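Local coordinates for nidogen-1 (Mus musculus, PDB 1GL4), which is a sulfated glycoprotein of basement membranes, where it associates tightly with laminin and also binds collagen IV and perlecan, at residues 49-54 and 75-80; 88-93 and 264-269; 81-86 and 116-121; 134-139 and 151-156. One frame throughout, in Å; residues are numbered along the deposited sequence.

Contact 1 (49-54 and 75-80); sequences PQRVNG and DLHSYV
The imidazole of H77 meets N53 at its edge: ND1 donates to N53 OD1 at 2.7 Å, in the ring plane and nearly straight (163° at the hydrogen). The carboxamide lies side by side with the ring, turned 31° from its plane. H77 CG stands anti to the backbone N (chi1 -178°), and the two groups meet across a non-hydrogen-bonded pair. CD of R51 also touches the imidazole near its plane, 3.9 Å from H77 CE1, while CG of R51 approaches Y79 CD1 obliquely. Farther along, P49 lies alongside the tyrosine, with P49 CB 3.4 Å from Y79 OH. These residues belong to the antiparallel hairpin of strands 49-62 and 69-81 in the G2 beta-barrel, and H77 and Y79 are both involved in perlecan binding. H77 NE2, the other ring nitrogen, hydrogen-bonds to a polar side chain of another protein chain; that chain also packs on R51, N53 and Y79. On the reverse face V52, L76, S78 and V80 are buried, V52 CB resting 4.0 Å from S78 CB, and L164 and I166 of strand 164-171 cover V52. Paired backbone bonds join Q50 with V80, V52 with S78 and G54 with L76; the bond from G54 N to L76 O is the longest of them, 3.2 Å. At this end one water lies within bonding distance of N53 OD1 and L76 O, and another of G54 O and D75 OD1, whose carboxylate also forms a salt bridge with K55.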
# COMPACT_ATOMS: atom_id res chain seq x y z
N PRO A 49 -0.71 -4.47 -13.18
CA PRO A 49 0.20 -4.20 -12.06
C PRO A 49 0.55 -2.71 -12.15
O PRO A 49 0.65 -2.16 -13.25
CB PRO A 49 1.43 -5.06 -12.38
CG PRO A 49 0.88 -6.17 -13.23
CD PRO A 49 -0.11 -5.44 -14.12
N GLN A 50 0.72 -2.06 -11.00
CA GLN A 50 1.09 -0.64 -10.98
C GLN A 50 2.15 -0.41 -9.91
O GLN A 50 2.18 -1.11 -8.90
CB GLN A 50 -0.13 0.24 -10.67
CG GLN A 50 -1.22 0.26 -11.75
CD GLN A 50 -0.76 0.85 -13.08
OE1 GLN A 50 -0.04 1.86 -13.11
NE2 GLN A 50 -1.18 0.23 -14.18
N ARG A 51 3.02 0.57 -10.15
CA ARG A 51 4.08 0.89 -9.20
C ARG A 51 4.01 2.35 -8.77
O ARG A 51 3.64 3.22 -9.56
CB ARG A 51 5.44 0.59 -9.83
CG ARG A 51 5.66 -0.88 -10.12
CD ARG A 51 7.02 -1.15 -10.75
NE ARG A 51 7.13 -0.58 -12.09
CZ ARG A 51 8.18 -0.75 -12.90
NH1 ARG A 51 9.22 -1.48 -12.50
NH2 ARG A 51 8.19 -0.19 -14.10
N VAL A 52 4.35 2.61 -7.51
CA VAL A 52 4.35 3.95 -6.95
C VAL A 52 5.76 4.24 -6.42
O VAL A 52 6.32 3.42 -5.68
CB VAL A 52 3.35 4.08 -5.78
CG1 VAL A 52 3.07 5.55 -5.49
CG2 VAL A 52 2.05 3.35 -6.10
N ASN A 53 6.33 5.38 -6.80
CA ASN A 53 7.68 5.74 -6.37
C ASN A 53 7.77 7.17 -5.84
O ASN A 53 7.04 8.06 -6.29
CB ASN A 53 8.66 5.60 -7.54
CG ASN A 53 8.90 4.16 -7.92
OD1 ASN A 53 9.43 3.37 -7.14
ND2 ASN A 53 8.52 3.80 -9.14
N GLY A 54 8.67 7.38 -4.89
CA GLY A 54 8.85 8.70 -4.32
C GLY A 54 9.93 8.75 -3.27
O GLY A 54 10.57 7.74 -2.97
N ASP A 75 14.21 6.27 -0.20
CA ASP A 75 13.30 5.81 -1.25
C ASP A 75 12.06 5.05 -0.77
O ASP A 75 12.12 4.31 0.21
CB ASP A 75 14.02 4.89 -2.24
CG ASP A 75 15.13 5.59 -2.99
OD1 ASP A 75 14.85 6.60 -3.66
OD2 ASP A 75 16.28 5.11 -2.93
N LEU A 76 10.95 5.23 -1.47
CA LEU A 76 9.71 4.51 -1.18
C LEU A 76 9.28 3.87 -2.50
O LEU A 76 9.19 4.55 -3.52
CB LEU A 76 8.61 5.45 -0.67
CG LEU A 76 7.29 4.76 -0.27
CD1 LEU A 76 6.52 5.64 0.70
CD2 LEU A 76 6.44 4.46 -1.51
N HIS A 77 9.05 2.56 -2.48
CA HIS A 77 8.62 1.82 -3.66
C HIS A 77 7.42 0.95 -3.26
O HIS A 77 7.49 0.20 -2.29
CB HIS A 77 9.75 0.93 -4.18
CG HIS A 77 9.41 0.17 -5.43
ND1 HIS A 77 9.36 0.76 -6.67
CD2 HIS A 77 9.05 -1.12 -5.61
CE1 HIS A 77 8.99 -0.14 -7.57
NE2 HIS A 77 8.80 -1.29 -6.95
N SER A 78 6.33 1.06 -4.01
CA SER A 78 5.14 0.29 -3.69
C SER A 78 4.61 -0.44 -4.93
O SER A 78 4.69 0.09 -6.04
CB SER A 78 4.08 1.23 -3.10
OG SER A 78 3.00 0.51 -2.53
N TYR A 79 4.08 -1.64 -4.74
CA TYR A 79 3.56 -2.48 -5.83
C TYR A 79 2.13 -2.96 -5.53
O TYR A 79 1.81 -3.34 -4.39
CB TYR A 79 4.49 -3.69 -6.01
CG TYR A 79 4.26 -4.54 -7.26
CD1 TYR A 79 4.98 -4.30 -8.43
CD2 TYR A 79 3.34 -5.59 -7.26
CE1 TYR A 79 4.78 -5.09 -9.57
CE2 TYR A 79 3.14 -6.39 -8.40
CZ TYR A 79 3.86 -6.13 -9.55
OH TYR A 79 3.69 -6.90 -10.68
N VAL A 80 1.27 -2.93 -6.54
CA VAL A 80 -0.12 -3.38 -6.42
C VAL A 80 -0.64 -3.86 -7.78
O VAL A 80 -0.14 -3.43 -8.82
CB VAL A 80 -1.07 -2.25 -5.96
CG1 VAL A 80 -0.70 -1.78 -4.57
CG2 VAL A 80 -1.00 -1.09 -6.93
O HOH W 1 11.56 4.08 -5.22
O HOH W 2 12.51 6.92 -4.98

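Contact 2 (88-93 and 264-269); sequences YTAIST and ERILRY
A90, I266 and R268 pack together on one face of two antiparallel strands. CD1 of I266 sits over the centre of the R268 guanidinium, 3.1 Å above its plane, and also touches A90 CB at 3.8 Å. The arginine chain runs extended from CG to NE, and its NH1 lies 3.8 Å from A90 CB. The I266 methyl thus covers one face of the guanidinium, whose other partners include water 4, in plane at its edge, and the backbone of another protein chain; R268 is involved in perlecan binding. On the reverse face I91 and Y269 cross, I91 CD1 lying 4.0 Å from Y269 CE1. Between the faces, two-way backbone bonds pair T89 with Y269 and I91 with L267.

Packing slackens toward T93, E264 and R265, which are exposed. Here R265 O takes two donors: T93 N comes nearly along the C=O axis at 3.0 Å, whereas S92 OG, anti to its backbone N (chi1 -175°), reaches it at 3.1 Å from above the carbonyl plane. R265 and I266 both face N261, a G1 beta bulge at the turn into strand 266-276, and the R265 guanidinium leads away to a salt bridge with E96. Strands 69-81 and 248-261 flank the pair, while helix 107-115 covers the inner face, I108 packing on I91 and Y269 and I112 on T89.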
# COMPACT_ATOMS: atom_id res chain seq x y z
N TYR A 88 1.89 -3.60 -1.33
CA TYR A 88 3.18 -3.95 -0.74
C TYR A 88 4.09 -2.73 -0.81
O TYR A 88 4.37 -2.22 -1.89
CB TYR A 88 3.83 -5.10 -1.51
CG TYR A 88 2.99 -6.35 -1.66
CD1 TYR A 88 1.92 -6.40 -2.55
CD2 TYR A 88 3.30 -7.51 -0.93
CE1 TYR A 88 1.19 -7.57 -2.73
CE2 TYR A 88 2.57 -8.69 -1.11
CZ TYR A 88 1.52 -8.71 -2.01
OH TYR A 88 0.79 -9.87 -2.20
N THR A 89 4.56 -2.25 0.34
CA THR A 89 5.42 -1.07 0.36
C THR A 89 6.78 -1.31 1.00
O THR A 89 6.89 -1.98 2.03
CB THR A 89 4.72 0.11 1.10
OG1 THR A 89 3.48 0.42 0.44
CG2 THR A 89 5.61 1.35 1.10
N ALA A 90 7.82 -0.76 0.38
CA ALA A 90 9.19 -0.88 0.88
C ALA A 90 9.80 0.51 1.01
O ALA A 90 9.69 1.34 0.10
CB ALA A 90 10.04 -1.72 -0.06
N ILE A 91 10.44 0.77 2.15
CA ILE A 91 11.06 2.06 2.39
C ILE A 91 12.49 1.77 2.85
O ILE A 91 12.70 1.23 3.93
CB ILE A 91 10.28 2.83 3.48
CG1 ILE A 91 8.82 3.00 3.03
CG2 ILE A 91 10.94 4.19 3.72
CD1 ILE A 91 7.88 3.57 4.08
N SER A 92 13.48 2.11 2.03
CA SER A 92 14.84 1.79 2.43
C SER A 92 15.86 2.89 2.51
O SER A 92 15.92 3.79 1.67
CB SER A 92 15.42 0.67 1.59
OG SER A 92 16.70 0.34 2.12
N THR A 93 16.71 2.68 3.50
CA THR A 93 17.78 3.54 3.94
C THR A 93 17.04 4.19 5.09
O THR A 93 16.82 5.40 5.12
CB THR A 93 18.24 4.58 2.90
OG1 THR A 93 17.15 5.42 2.51
CG2 THR A 93 18.84 3.87 1.68
N GLU A 264 19.44 -4.92 5.80
CA GLU A 264 19.27 -4.14 4.59
C GLU A 264 18.68 -2.77 4.90
O GLU A 264 18.45 -1.96 4.01
CB GLU A 264 18.39 -4.90 3.58
CG GLU A 264 18.96 -6.26 3.18
CD GLU A 264 18.29 -6.89 1.96
OE1 GLU A 264 18.59 -8.06 1.67
OE2 GLU A 264 17.47 -6.22 1.29
N ARG A 265 18.45 -2.51 6.19
CA ARG A 265 17.88 -1.24 6.64
C ARG A 265 16.64 -0.90 5.83
O ARG A 265 16.54 0.19 5.25
CB ARG A 265 18.91 -0.12 6.52
CG ARG A 265 20.09 -0.27 7.44
CD ARG A 265 21.01 0.93 7.34
NE ARG A 265 22.03 0.92 8.37
CZ ARG A 265 22.81 1.96 8.66
NH1 ARG A 265 22.67 3.10 7.99
NH2 ARG A 265 23.72 1.87 9.62
N ILE A 266 15.70 -1.83 5.79
CA ILE A 266 14.48 -1.62 5.03
C ILE A 266 13.24 -1.84 5.86
O ILE A 266 13.15 -2.79 6.64
CB ILE A 266 14.47 -2.55 3.79
CG1 ILE A 266 13.16 -2.38 3.02
CG2 ILE A 266 14.66 -4.00 4.23
CD1 ILE A 266 13.16 -3.10 1.68
N LEU A 267 12.28 -0.94 5.70
CA LEU A 267 11.01 -1.00 6.41
C LEU A 267 9.96 -1.50 5.41
O LEU A 267 9.86 -0.96 4.30
CB LEU A 267 10.66 0.41 6.91
CG LEU A 267 9.42 0.70 7.75
CD1 LEU A 267 9.47 -0.02 9.09
CD2 LEU A 267 9.34 2.21 7.96
N ARG A 268 9.19 -2.52 5.79
CA ARG A 268 8.17 -3.09 4.91
C ARG A 268 6.76 -3.11 5.52
O ARG A 268 6.58 -3.44 6.69
CB ARG A 268 8.57 -4.52 4.52
CG ARG A 268 9.91 -4.63 3.76
CD ARG A 268 10.27 -6.09 3.48
NE ARG A 268 11.49 -6.22 2.67
CZ ARG A 268 11.58 -5.88 1.39
NH1 ARG A 268 10.53 -5.38 0.75
NH2 ARG A 268 12.73 -6.04 0.73
N TYR A 269 5.78 -2.74 4.70
CA TYR A 269 4.37 -2.71 5.12
C TYR A 269 3.53 -3.42 4.05
O TYR A 269 3.71 -3.17 2.85
CB TYR A 269 3.85 -1.27 5.23
CG TYR A 269 4.54 -0.38 6.24
CD1 TYR A 269 4.95 0.90 5.88
CD2 TYR A 269 4.71 -0.78 7.57
CE1 TYR A 269 5.50 1.78 6.82
CE2 TYR A 269 5.25 0.10 8.52
CZ TYR A 269 5.64 1.37 8.14
OH TYR A 269 6.15 2.26 9.06
O HOH W 3 1.43 -0.90 1.62
O HOH W 4 7.68 -4.66 0.87

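Contact 3 (81-86 and 116-121)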
# COMPACT_ATOMS: atom_id res chain seq x y z
N VAL A 81 -1.63 -4.74 -7.76
CA VAL A 81 -2.25 -5.22 -8.98
C VAL A 81 -3.72 -4.81 -8.92
O VAL A 81 -4.44 -5.18 -7.98
CB VAL A 81 -2.17 -6.76 -9.12
CG1 VAL A 81 -2.89 -7.19 -10.40
CG2 VAL A 81 -0.71 -7.20 -9.17
N MET A 82 -4.18 -4.04 -9.90
CA MET A 82 -5.56 -3.59 -9.91
C MET A 82 -6.54 -4.74 -9.68
O MET A 82 -6.42 -5.81 -10.29
CB MET A 82 -5.91 -2.89 -11.23
CG MET A 82 -5.02 -1.69 -11.58
SD MET A 82 -4.96 -0.38 -10.34
CE MET A 82 -6.75 -0.08 -10.03
N ASN A 83 -7.49 -4.50 -8.78
CA ASN A 83 -8.53 -5.46 -8.43
C ASN A 83 -8.11 -6.61 -7.51
O ASN A 83 -8.92 -7.48 -7.20
CB ASN A 83 -9.18 -6.03 -9.70
CG ASN A 83 -10.66 -6.35 -9.51
OD1 ASN A 83 -11.28 -6.98 -10.37
ND2 ASN A 83 -11.23 -5.91 -8.40
N HIS A 84 -6.84 -6.63 -7.08
CA HIS A 84 -6.40 -7.68 -6.17
C HIS A 84 -6.56 -7.20 -4.72
O HIS A 84 -6.81 -8.00 -3.82
CB HIS A 84 -4.93 -8.06 -6.41
CG HIS A 84 -4.73 -8.96 -7.60
ND1 HIS A 84 -3.65 -9.81 -7.72
CD2 HIS A 84 -5.45 -9.11 -8.74
CE1 HIS A 84 -3.72 -10.44 -8.87
NE2 HIS A 84 -4.80 -10.04 -9.51
N GLY A 85 -6.39 -5.90 -4.51
CA GLY A 85 -6.56 -5.32 -3.19
C GLY A 85 -5.39 -5.37 -2.22
O GLY A 85 -5.53 -4.92 -1.07
N ARG A 86 -4.23 -5.88 -2.63
CA ARG A 86 -3.10 -5.94 -1.72
C ARG A 86 -1.97 -4.99 -2.09
O ARG A 86 -1.47 -5.02 -3.22
CB ARG A 86 -2.58 -7.38 -1.63
CG ARG A 86 -1.63 -7.63 -0.46
CD ARG A 86 -1.51 -9.12 -0.15
NE ARG A 86 -0.55 -9.42 0.91
CZ ARG A 86 -0.69 -9.07 2.18
NH1 ARG A 86 -1.76 -8.40 2.59
NH2 ARG A 86 0.26 -9.38 3.06
N PHE A 116 -6.07 1.79 -4.08
CA PHE A 116 -6.39 0.66 -4.95
C PHE A 116 -7.20 -0.49 -4.36
O PHE A 116 -7.11 -1.62 -4.82
CB PHE A 116 -5.08 0.12 -5.55
CG PHE A 116 -4.33 1.12 -6.38
CD1 PHE A 116 -3.16 1.70 -5.91
CD2 PHE A 116 -4.82 1.51 -7.62
CE1 PHE A 116 -2.48 2.66 -6.67
CE2 PHE A 116 -4.15 2.47 -8.39
CZ PHE A 116 -2.98 3.05 -7.91
N ALA A 117 -8.02 -0.20 -3.35
CA ALA A 117 -8.84 -1.23 -2.71
C ALA A 117 -9.79 -1.88 -3.71
O ALA A 117 -10.16 -1.27 -4.71
CB ALA A 117 -9.65 -0.61 -1.57
N VAL A 118 -10.18 -3.12 -3.45
CA VAL A 118 -11.11 -3.82 -4.34
C VAL A 118 -12.46 -3.10 -4.24
O VAL A 118 -13.00 -2.95 -3.15
CB VAL A 118 -11.30 -5.29 -3.94
CG1 VAL A 118 -12.36 -5.95 -4.84
CG2 VAL A 118 -9.98 -6.03 -4.05
N GLU A 119 -12.98 -2.65 -5.38
CA GLU A 119 -14.24 -1.92 -5.42
C GLU A 119 -15.45 -2.87 -5.38
O GLU A 119 -15.56 -3.80 -6.18
CB GLU A 119 -14.28 -1.03 -6.67
CG GLU A 119 -13.12 -0.01 -6.71
CD GLU A 119 -13.14 0.92 -7.93
OE1 GLU A 119 -13.24 0.42 -9.07
OE2 GLU A 119 -13.05 2.15 -7.74
N GLN A 120 -16.35 -2.62 -4.43
CA GLN A 120 -17.54 -3.45 -4.27
C GLN A 120 -18.83 -2.69 -4.51
O GLN A 120 -18.98 -1.54 -4.08
CB GLN A 120 -17.57 -4.05 -2.86
CG GLN A 120 -16.39 -4.96 -2.56
CD GLN A 120 -16.39 -5.46 -1.13
OE1 GLN A 120 -15.65 -6.38 -0.78
NE2 GLN A 120 -17.23 -4.85 -0.29
N ASP A 121 -19.78 -3.33 -5.20
CA ASP A 121 -21.07 -2.72 -5.51
C ASP A 121 -20.90 -1.38 -6.23
O ASP A 121 -20.23 -1.31 -7.26
CB ASP A 121 -21.88 -2.51 -4.22
CG ASP A 121 -22.27 -3.82 -3.56
OD1 ASP A 121 -22.98 -4.63 -4.21
OD2 ASP A 121 -21.88 -4.05 -2.40
O HOH W 5 -8.33 -2.36 -7.28
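M82 opens the contact by laying its thioether beside the F116 ring. The chain folds back at both chi2 and chi3, the latter (-50°) setting CE, and both SD and CE touch the ring: SD is 3.3 Å from F116 CD2, and CE is 3.5 Å from the same carbon. The sulfur stands 4.2 Å from the ring centroid and 54° off the normal, an oblique Met-aromatic contact. F127 meets the same phenyl ring from elsewhere in the chain. At N83 the backbone amide takes over, N donating to water 5 at 2.7 Å. The water in turn donates to F116 O, so it spans the gap between the two backbones. The N83 side chain crosses V118 obliquely, its ND2 near V118 CG1, and N83 O approaches the other methyl. The imidazole of H84 lies with one face on V81 CG1, while H84 N closes a turn onto V81 O. G85 then fits against V118, its CA 3.6 Å from V118 CG2. Its positive phi (83°) and the nearness of that methyl both suit glycine, since a CB would strike CG2. G85 N is buried here without a polar partner in the model. R86 begins the next strand. The whole is a strand-to-strand connection, joining strands 69-81 and 86-92 of the G2 beta-barrel, packed on the segment that leaves helix 107-115 and enters the short strand 118-119, which runs parallel to strand 266-276.

Contact 4 (134-139 and 151-156); sequences FTRQAE and LKQQFS
Segments 134-139 and 151-156 run antiparallel, their axes 4.8 Å apart and 171° between directions, as the two arms of the hairpin formed by strands 133-142 and 149-156. Backbone bonds in both directions pair F134 with F155, R136 with Q153 and A138 with L151. On the face bearing these residues, F134 and F155 form an offset stack with planes only 13° apart and centroids separated by 3.9 Å. F134 CZ lies over the centre of the F155 ring, whereas F155 CD1 is displaced toward the rim of F134. The two side chains lie side by side and point the same way, which lets the rings overlap. R136 extends past L151, its CD 3.8 Å from L151 CD2, and lies alongside Q153, the guanidinium and amide planes 28° apart. L151 CD2 also reaches A138 CB. On the reverse face T135 OG1 donates to Q154 OE1; at 2.5 Å this bond is unusually short, and its exact length is doubtful. I111 of helix 107-115 packs on R136, Q153 and F155. The buried guanidinium is supplied with neutral acceptors, NH1 bonding to P107 O and NE to Q229 OE1, which probably helps to hold a positive charge inside the barrel.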
# COMPACT_ATOMS: atom_id res chain seq x y z
N PHE A 134 -3.59 14.12 -5.33
CA PHE A 134 -4.20 14.62 -4.10
C PHE A 134 -3.17 14.88 -3.01
O PHE A 134 -2.00 14.50 -3.14
CB PHE A 134 -5.26 13.62 -3.58
CG PHE A 134 -4.69 12.28 -3.13
CD1 PHE A 134 -4.42 12.04 -1.78
CD2 PHE A 134 -4.46 11.25 -4.05
CE1 PHE A 134 -3.93 10.80 -1.36
CE2 PHE A 134 -3.98 10.01 -3.63
CZ PHE A 134 -3.71 9.78 -2.28
N THR A 135 -3.61 15.55 -1.95
CA THR A 135 -2.75 15.85 -0.81
C THR A 135 -3.34 15.15 0.41
O THR A 135 -4.56 15.17 0.60
CB THR A 135 -2.70 17.36 -0.51
OG1 THR A 135 -2.19 18.07 -1.64
CG2 THR A 135 -1.81 17.64 0.70
N ARG A 136 -2.48 14.54 1.22
CA ARG A 136 -2.90 13.85 2.42
C ARG A 136 -2.22 14.46 3.64
O ARG A 136 -0.99 14.47 3.72
CB ARG A 136 -2.53 12.36 2.35
CG ARG A 136 -2.94 11.54 3.59
CD ARG A 136 -2.03 10.32 3.82
NE ARG A 136 -2.61 9.37 4.77
CZ ARG A 136 -1.99 8.27 5.20
NH1 ARG A 136 -0.76 7.98 4.78
NH2 ARG A 136 -2.61 7.45 6.04
N GLN A 137 -3.02 14.99 4.56
CA GLN A 137 -2.48 15.56 5.80
C GLN A 137 -2.93 14.60 6.89
O GLN A 137 -4.12 14.38 7.06
CB GLN A 137 -3.10 16.93 6.10
CG GLN A 137 -2.90 18.01 5.05
CD GLN A 137 -3.67 19.28 5.39
OE1 GLN A 137 -3.34 19.99 6.34
NE2 GLN A 137 -4.73 19.56 4.62
N ALA A 138 -1.98 14.00 7.62
CA ALA A 138 -2.34 13.07 8.68
C ALA A 138 -1.60 13.32 9.99
O ALA A 138 -0.50 13.87 10.00
CB ALA A 138 -2.09 11.64 8.22
N GLU A 139 -2.23 12.92 11.09
CA GLU A 139 -1.63 13.07 12.41
C GLU A 139 -1.93 11.81 13.21
O GLU A 139 -2.99 11.21 13.05
CB GLU A 139 -2.22 14.27 13.16
CG GLU A 139 -1.86 15.63 12.58
CD GLU A 139 -2.33 16.76 13.47
OE1 GLU A 139 -2.14 17.93 13.09
OE2 GLU A 139 -2.90 16.48 14.55
N LEU A 151 2.24 13.80 9.44
CA LEU A 151 2.59 13.28 8.12
C LEU A 151 1.96 14.10 7.00
O LEU A 151 0.79 14.50 7.10
CB LEU A 151 2.14 11.83 8.00
CG LEU A 151 2.18 11.13 6.63
CD1 LEU A 151 2.18 9.63 6.84
CD2 LEU A 151 1.00 11.56 5.77
N LYS A 152 2.74 14.37 5.96
CA LYS A 152 2.23 15.10 4.80
C LYS A 152 2.69 14.36 3.55
O LYS A 152 3.89 14.11 3.38
CB LYS A 152 2.73 16.54 4.76
CG LYS A 152 2.14 17.33 3.59
CD LYS A 152 2.40 18.83 3.71
CE LYS A 152 1.65 19.60 2.63
NZ LYS A 152 1.82 21.08 2.76
N GLN A 153 1.74 14.00 2.69
CA GLN A 153 2.06 13.29 1.45
C GLN A 153 1.39 13.93 0.25
O GLN A 153 0.20 14.26 0.30
CB GLN A 153 1.65 11.81 1.57
CG GLN A 153 2.63 10.93 2.35
CD GLN A 153 2.09 9.54 2.64
OE1 GLN A 153 2.85 8.56 2.74
NE2 GLN A 153 0.78 9.43 2.81
N GLN A 154 2.15 14.12 -0.82
CA GLN A 154 1.63 14.71 -2.04
C GLN A 154 1.73 13.71 -3.18
O GLN A 154 2.79 13.13 -3.42
CB GLN A 154 2.42 15.97 -2.40
CG GLN A 154 1.97 16.65 -3.69
CD GLN A 154 0.53 17.14 -3.64
OE1 GLN A 154 0.11 17.78 -2.67
NE2 GLN A 154 -0.24 16.84 -4.68
N PHE A 155 0.61 13.50 -3.87
CA PHE A 155 0.54 12.57 -4.99
C PHE A 155 0.34 13.41 -6.25
O PHE A 155 -0.57 14.24 -6.32
CB PHE A 155 -0.63 11.60 -4.80
CG PHE A 155 -0.52 10.75 -3.56
CD1 PHE A 155 -0.70 11.31 -2.29
CD2 PHE A 155 -0.23 9.40 -3.65
CE1 PHE A 155 -0.60 10.53 -1.14
CE2 PHE A 155 -0.12 8.60 -2.51
CZ PHE A 155 -0.31 9.17 -1.25
N SER A 156 1.18 13.18 -7.25
CA SER A 156 1.13 13.97 -8.48
C SER A 156 0.80 13.24 -9.78
O SER A 156 1.30 13.60 -10.84
CB SER A 156 2.47 14.70 -8.65
OG SER A 156 2.87 15.31 -7.44

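How the contacts relate
All four contacts belong to the G2 beta-barrel. Contacts 1 and 2, with centres 11 Å apart, share a border: strands 69-81 and 86-92 are neighbours, with H77 O probably accepting from A90 N. Their common outer surface brings R268 near H77 and Y79, which are far from it in sequence; all three are involved in perlecan binding. Contact 3, its centre 16 Å from that of contact 1, packs against the end of contact 1, V80 CG2 meeting F116 CD1; its segments alternate in sequence with those of contact 2. Contact 4 is nested within the loop closed by contact 2, their centres about 19 Å apart, and touches none of the others. Helix 107-115 packs on contacts 2 and 4 and leads into F116 of contact 3.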